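Local coordinates for dual function macrocyclase-peptidase POPB (Galerina marginata, PDB 5N4B), which cleaves peptide bonds after proline and macrocyclises the peptide precursors of the amanitin toxins as a dual-function serine peptidase, at residues L194-K199 / H240-Q246; I206-K210 / A265-E269. The protein carries 1 engineered substitution. One frame throughout, in Å; residues are numbered along the deposited sequence.

Contact 1: L194-K199 / H240-Q246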
loop_
_atom_site.group_PDB
_atom_site.type_symbol
_atom_site.label_atom_id
_atom_site.label_comp_id
_atom_site.label_asym_id
_atom_site.label_seq_id
_atom_site.Cartn_x
_atom_site.Cartn_y
_atom_site.Cartn_z
ATOM N N LEU A 194 -0.513 -5.232 29.965
ATOM C CA LEU A 194 0.733 -5.342 30.715
ATOM C C LEU A 194 1.530 -4.046 30.663
ATOM O O LEU A 194 1.278 -3.181 29.841
ATOM C CB LEU A 194 1.578 -6.439 30.067
ATOM C CG LEU A 194 0.989 -7.815 29.957
ATOM C CD1 LEU A 194 2.042 -8.769 29.375
ATOM C CD2 LEU A 194 0.542 -8.320 31.298
ATOM N N SER A 195 2.524 -3.888 31.574
ATOM C CA SER A 195 3.294 -2.651 31.560
ATOM C C SER A 195 4.292 -2.590 30.411
ATOM O O SER A 195 4.894 -1.527 30.192
ATOM C CB SER A 195 4.039 -2.456 32.881
ATOM O OG SER A 195 4.903 -3.549 33.030
ATOM N N ASP A 196 4.452 -3.690 29.658
ATOM C CA ASP A 196 5.369 -3.723 28.519
ATOM C C ASP A 196 5.108 -2.539 27.598
ATOM O O ASP A 196 3.971 -2.296 27.216
ATOM C CB ASP A 196 5.126 -4.983 27.701
ATOM C CG ASP A 196 5.353 -6.280 28.480
ATOM O OD1 ASP A 196 5.000 -6.346 29.675
ATOM O OD2 ASP A 196 5.840 -7.265 27.862
ATOM N N GLU A 197 6.160 -1.838 27.190
ATOM C CA GLU A 197 6.041 -0.738 26.246
ATOM C C GLU A 197 7.250 -0.779 25.323
ATOM O O GLU A 197 8.365 -0.441 25.721
ATOM C CB GLU A 197 5.940 0.596 26.984
ATOM C CG GLU A 197 5.793 1.766 26.039
ATOM C CD GLU A 197 5.445 3.060 26.757
ATOM O OE1 GLU A 197 6.261 3.482 27.608
ATOM O OE2 GLU A 197 4.333 3.602 26.522
ATOM N N VAL A 198 7.044 -1.215 24.100
ATOM C CA VAL A 198 8.127 -1.474 23.170
ATOM C C VAL A 198 8.162 -0.331 22.148
ATOM O O VAL A 198 7.397 -0.321 21.174
ATOM C CB VAL A 198 7.948 -2.853 22.529
ATOM C CG1 VAL A 198 9.017 -3.127 21.524
ATOM C CG2 VAL A 198 7.937 -3.926 23.601
ATOM N N LYS A 199 9.011 0.654 22.373
ATOM C CA LYS A 199 9.062 1.881 21.594
ATOM C C LYS A 199 9.974 1.728 20.381
ATOM O O LYS A 199 10.783 0.787 20.252
ATOM C CB LYS A 199 9.574 3.023 22.474
ATOM C CG LYS A 199 8.546 3.387 23.569
ATOM C CD LYS A 199 9.039 4.519 24.469
ATOM C CE LYS A 199 9.225 5.833 23.698
ATOM N NZ LYS A 199 7.992 6.483 23.177
ATOM N N HIS A 240 11.498 -9.097 22.139
ATOM C CA HIS A 240 10.865 -8.685 23.380
ATOM C C HIS A 240 10.206 -9.874 24.057
ATOM O O HIS A 240 9.362 -10.545 23.450
ATOM C CB HIS A 240 9.793 -7.631 23.104
ATOM C CG HIS A 240 9.080 -7.228 24.339
ATOM N ND1 HIS A 240 9.720 -6.556 25.350
ATOM C CD2 HIS A 240 7.851 -7.518 24.806
ATOM C CE1 HIS A 240 8.888 -6.376 26.364
ATOM N NE2 HIS A 240 7.739 -6.946 26.058
ATOM N N LYS A 241 10.584 -10.141 25.321
ATOM C CA LYS A 241 9.952 -11.166 26.130
ATOM C C LYS A 241 8.725 -10.581 26.826
ATOM O O LYS A 241 8.799 -9.515 27.456
ATOM C CB LYS A 241 10.976 -11.677 27.141
ATOM C CG LYS A 241 10.396 -12.691 28.097
ATOM C CD LYS A 241 11.476 -13.199 29.048
ATOM C CE LYS A 241 10.880 -14.245 29.962
ATOM N NZ LYS A 241 11.785 -14.481 31.137
ATOM N N VAL A 242 7.587 -11.259 26.698
ATOM C CA VAL A 242 6.369 -10.780 27.354
ATOM C C VAL A 242 6.579 -10.687 28.844
ATOM O O VAL A 242 7.140 -11.595 29.468
ATOM C CB VAL A 242 5.192 -11.703 27.033
ATOM C CG1 VAL A 242 3.957 -11.292 27.795
ATOM C CG2 VAL A 242 4.885 -11.668 25.563
ATOM N N GLY A 243 6.087 -9.587 29.427
ATOM C CA GLY A 243 6.182 -9.376 30.865
ATOM C C GLY A 243 7.456 -8.727 31.321
ATOM O O GLY A 243 7.806 -8.842 32.509
ATOM N N THR A 244 8.176 -8.078 30.411
ATOM C CA THR A 244 9.410 -7.370 30.723
ATOM C C THR A 244 9.316 -5.977 30.125
ATOM O O THR A 244 8.472 -5.705 29.270
ATOM C CB THR A 244 10.682 -8.050 30.158
ATOM O OG1 THR A 244 10.654 -8.024 28.705
ATOM C CG2 THR A 244 10.833 -9.450 30.623
ATOM N N THR A 245 10.207 -5.102 30.593
ATOM C CA THR A 245 10.391 -3.797 29.978
ATOM C C THR A 245 11.383 -3.913 28.813
ATOM O O THR A 245 12.159 -4.867 28.693
ATOM C CB THR A 245 10.969 -2.774 30.982
ATOM O OG1 THR A 245 12.337 -3.077 31.233
ATOM C CG2 THR A 245 10.268 -2.753 32.295
ATOM N N GLN A 246 11.376 -2.899 27.957
ATOM C CA GLN A 246 12.193 -2.925 26.749
ATOM C C GLN A 246 13.686 -2.937 27.047
ATOM O O GLN A 246 14.462 -3.359 26.185
ATOM C CB GLN A 246 11.795 -1.757 25.835
ATOM C CG GLN A 246 12.415 -1.800 24.440
ATOM C CD GLN A 246 11.862 -0.749 23.527
ATOM O OE1 GLN A 246 11.394 0.323 23.963
ATOM N NE2 GLN A 246 11.873 -1.047 22.242
HETATM O O HOH W 1 9.031 -1.216 28.312
#
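Val198 lays its CG2 methyl over the middle of the His240 imidazole, a CH-pi contact 3.6 Å from the ring centroid and only 9° off the ring normal. The same ring is gripped at its edge: His240 NE2 donates to Asp196 OD2 at 2.6 Å, nearly straight and close to the ring plane, with the carboxylate turned 82° against the imidazole. OD2 is met there on its anti side, well out of the carboxylate plane; the syn lone pair of Asp196 OD2 takes the backbone N of Gly243 at 2.8 Å, so a single oxygen ties the histidine to the type II turn of Lys241-Thr244. Gly243 has the positive phi such a turn wants. The His240 ND1 bonds to Asp249, and two carboxylates on one imidazole would probably favour a protonated ring. At the other end Gln246 reaches out, its chain extended beyond CG. Gln246 NE2 gives a 178° bond of 2.9 Å to Lys199 O, in the carbonyl plane, and has a second partner in Tyr217 OH; Gln246 OE1 accepts from Lys199 N at 2.9 Å, from above its carbonyl plane. A water bridges Glu197 O and Gln246 N. Leu194 CD1 against Val242 CG1, 3.5 Å apart, adds an apolar touch beside Phe157. The contact joins neighbouring propeller blades: strand 198-201, outermost beside 170-176, meets the end of strand 236-241, which pairs with 214-219 in the next sheet.

Contact 2: I206-K210 / A265-E269; sequences IIWTK and ADTSE
Ile207 is pressed against strand 262-267, Ile207 CG1 lying 3.5 Å from Ala265 O and Ile207 CG2 3.7 Å from Thr267 OG1. This is the tight, buried half of the contact, and Thr267 closes it. With chi1 at 52°, the hydroxyl sits between its own backbone N and carbonyl carbon, facing across the gap, where Thr267 OG1 donates to Trp208 O at 2.8 Å. The methyl Thr267 CG2 meanwhile packs 4.0 Å from Ile207 CG2. Thr267 OG1 also accepts from Lys210 NZ at 2.9 Å, and the ammonium gives a second bond, 3.0 Å from Lys210 NZ to Thr267 O, coming in 40° out of the carbonyl plane. To get there the lysine bends at chi2 (43°) and folds over segment 265-269, Lys210 CG 3.4 Å from Ser268 O. Toward solvent the grip slackens: Glu269, an exposed residue, curls its carboxylate past the lysine's CE, and Glu269 OE2 makes a long salt bridge of 3.8 Å with Lys210 NZ. The nearby acid may still help to balance the ammonium charge. Two blades of the propeller meet here through side chains reaching to the partner backbone. Strand 207-208 is the first of its sheet and pairs with 214-219, while 262-267 is the first of the following one and pairs with 273-279. Leu216 touches both Thr209 and Thr267, and the Trp208 ring packs on Phe157 and Ala159 of strand 157-164.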
loop_
_atom_site.group_PDB
_atom_site.type_symbol
_atom_site.label_atom_id
_atom_site.label_comp_id
_atom_site.label_asym_id
_atom_site.label_seq_id
_atom_site.Cartn_x
_atom_site.Cartn_y
_atom_site.Cartn_z
ATOM N N ILE A 206 5.365 -7.913 13.296
ATOM C CA ILE A 206 5.550 -8.476 14.632
ATOM C C ILE A 206 5.525 -9.986 14.478
ATOM O O ILE A 206 4.516 -10.543 14.015
ATOM C CB ILE A 206 4.436 -8.014 15.578
ATOM C CG1 ILE A 206 4.476 -6.497 15.786
ATOM C CG2 ILE A 206 4.473 -8.757 16.891
ATOM C CD1 ILE A 206 3.325 -5.930 16.468
ATOM N N ILE A 207 6.608 -10.664 14.919
ATOM C CA ILE A 207 6.787 -12.103 14.693
ATOM C C ILE A 207 6.978 -12.809 16.030
ATOM O O ILE A 207 8.046 -12.754 16.630
ATOM C CB ILE A 207 7.959 -12.364 13.752
ATOM C CG1 ILE A 207 7.698 -11.722 12.392
ATOM C CG2 ILE A 207 8.210 -13.855 13.590
ATOM C CD1 ILE A 207 6.598 -12.344 11.591
ATOM N N TRP A 208 5.953 -13.501 16.503
ATOM C CA TRP A 208 6.079 -14.267 17.724
ATOM C C TRP A 208 6.936 -15.498 17.521
ATOM O O TRP A 208 6.895 -16.149 16.474
ATOM C CB TRP A 208 4.711 -14.749 18.185
ATOM C CG TRP A 208 3.808 -13.657 18.781
ATOM C CD1 TRP A 208 2.933 -12.838 18.099
ATOM C CD2 TRP A 208 3.697 -13.295 20.165
ATOM N NE1 TRP A 208 2.309 -11.979 18.971
ATOM C CE2 TRP A 208 2.755 -12.235 20.239
ATOM C CE3 TRP A 208 4.296 -13.741 21.349
ATOM C CZ2 TRP A 208 2.387 -11.650 21.429
ATOM C CZ3 TRP A 208 3.938 -13.131 22.547
ATOM C CH2 TRP A 208 3.002 -12.109 22.585
ATOM N N THR A 209 7.683 -15.849 18.566
ATOM C CA THR A 209 8.236 -17.178 18.633
ATOM C C THR A 209 7.121 -18.177 18.950
ATOM O O THR A 209 6.088 -17.835 19.557
ATOM C CB THR A 209 9.385 -17.241 19.633
ATOM O OG1 THR A 209 8.983 -16.678 20.887
ATOM C CG2 THR A 209 10.612 -16.498 19.101
ATOM N N LYS A 210 7.310 -19.414 18.484
ATOM C CA LYS A 210 6.258 -20.411 18.552
ATOM C C LYS A 210 6.025 -20.942 19.959
ATOM O O LYS A 210 5.010 -21.615 20.197
ATOM C CB LYS A 210 6.496 -21.530 17.544
ATOM C CG LYS A 210 5.868 -21.355 16.190
ATOM C CD LYS A 210 5.982 -19.974 15.622
ATOM C CE LYS A 210 5.352 -19.954 14.198
ATOM N NZ LYS A 210 5.391 -18.613 13.521
ATOM N N ALA A 265 11.904 -10.817 9.818
ATOM C CA ALA A 265 12.061 -12.110 10.449
ATOM C C ALA A 265 10.863 -12.983 10.216
ATOM O O ALA A 265 9.802 -12.543 9.761
ATOM C CB ALA A 265 12.304 -11.973 11.960
ATOM N N ASP A 266 11.089 -14.274 10.455
ATOM C CA ASP A 266 10.013 -15.266 10.479
ATOM C C ASP A 266 10.449 -16.399 11.402
ATOM O O ASP A 266 11.647 -16.599 11.634
ATOM C CB ASP A 266 9.725 -15.840 9.080
ATOM C CG ASP A 266 8.564 -15.139 8.311
ATOM O OD1 ASP A 266 7.505 -14.844 8.902
ATOM O OD2 ASP A 266 8.726 -14.902 7.059
ATOM N N THR A 267 9.484 -17.116 11.963
ATOM C CA THR A 267 9.759 -18.262 12.827
ATOM C C THR A 267 9.003 -19.483 12.312
ATOM O O THR A 267 7.813 -19.404 11.981
ATOM C CB THR A 267 9.385 -18.001 14.270
ATOM O OG1 THR A 267 8.027 -17.534 14.278
ATOM C CG2 THR A 267 10.332 -16.953 14.884
ATOM N N SER A 268 9.702 -20.601 12.217
ATOM C CA SER A 268 9.062 -21.812 11.728
ATOM C C SER A 268 8.040 -22.347 12.728
ATOM O O SER A 268 8.199 -22.229 13.948
ATOM C CB SER A 268 10.089 -22.870 11.371
ATOM O OG SER A 268 10.712 -23.367 12.544
ATOM N N GLU A 269 6.998 -22.974 12.186
ATOM C CA GLU A 269 5.903 -23.526 12.986
ATOM C C GLU A 269 6.367 -24.566 13.984
ATOM O O GLU A 269 5.806 -24.654 15.092
ATOM C CB GLU A 269 4.855 -24.168 12.073
ATOM C CG GLU A 269 4.068 -23.171 11.236
ATOM C CD GLU A 269 3.280 -22.159 12.078
ATOM O OE1 GLU A 269 2.856 -22.497 13.212
ATOM O OE2 GLU A 269 3.104 -21.013 11.591
#

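Both contacts are seams of the N-terminal beta-propeller, away from the catalytic triad, and the sheet running from 207-208 to 250-254 has a part in each. Contact 1 joins it to the preceding blade and contact 2 to the following one. Their centres lie about 17 Å apart, yet they touch directly: Val242 CG2 packs on Trp208 CZ3 at 3.5 Å. Contact 1 is partly buried and mostly loop, and relies on a carboxylate-imidazole pair, an amide matched to main chain and a bridging water. Contact 2 is more buried; there an isoleucine packs the inner part and a threonine hydroxyl bonds to main chain, with charge confined to its lysine end.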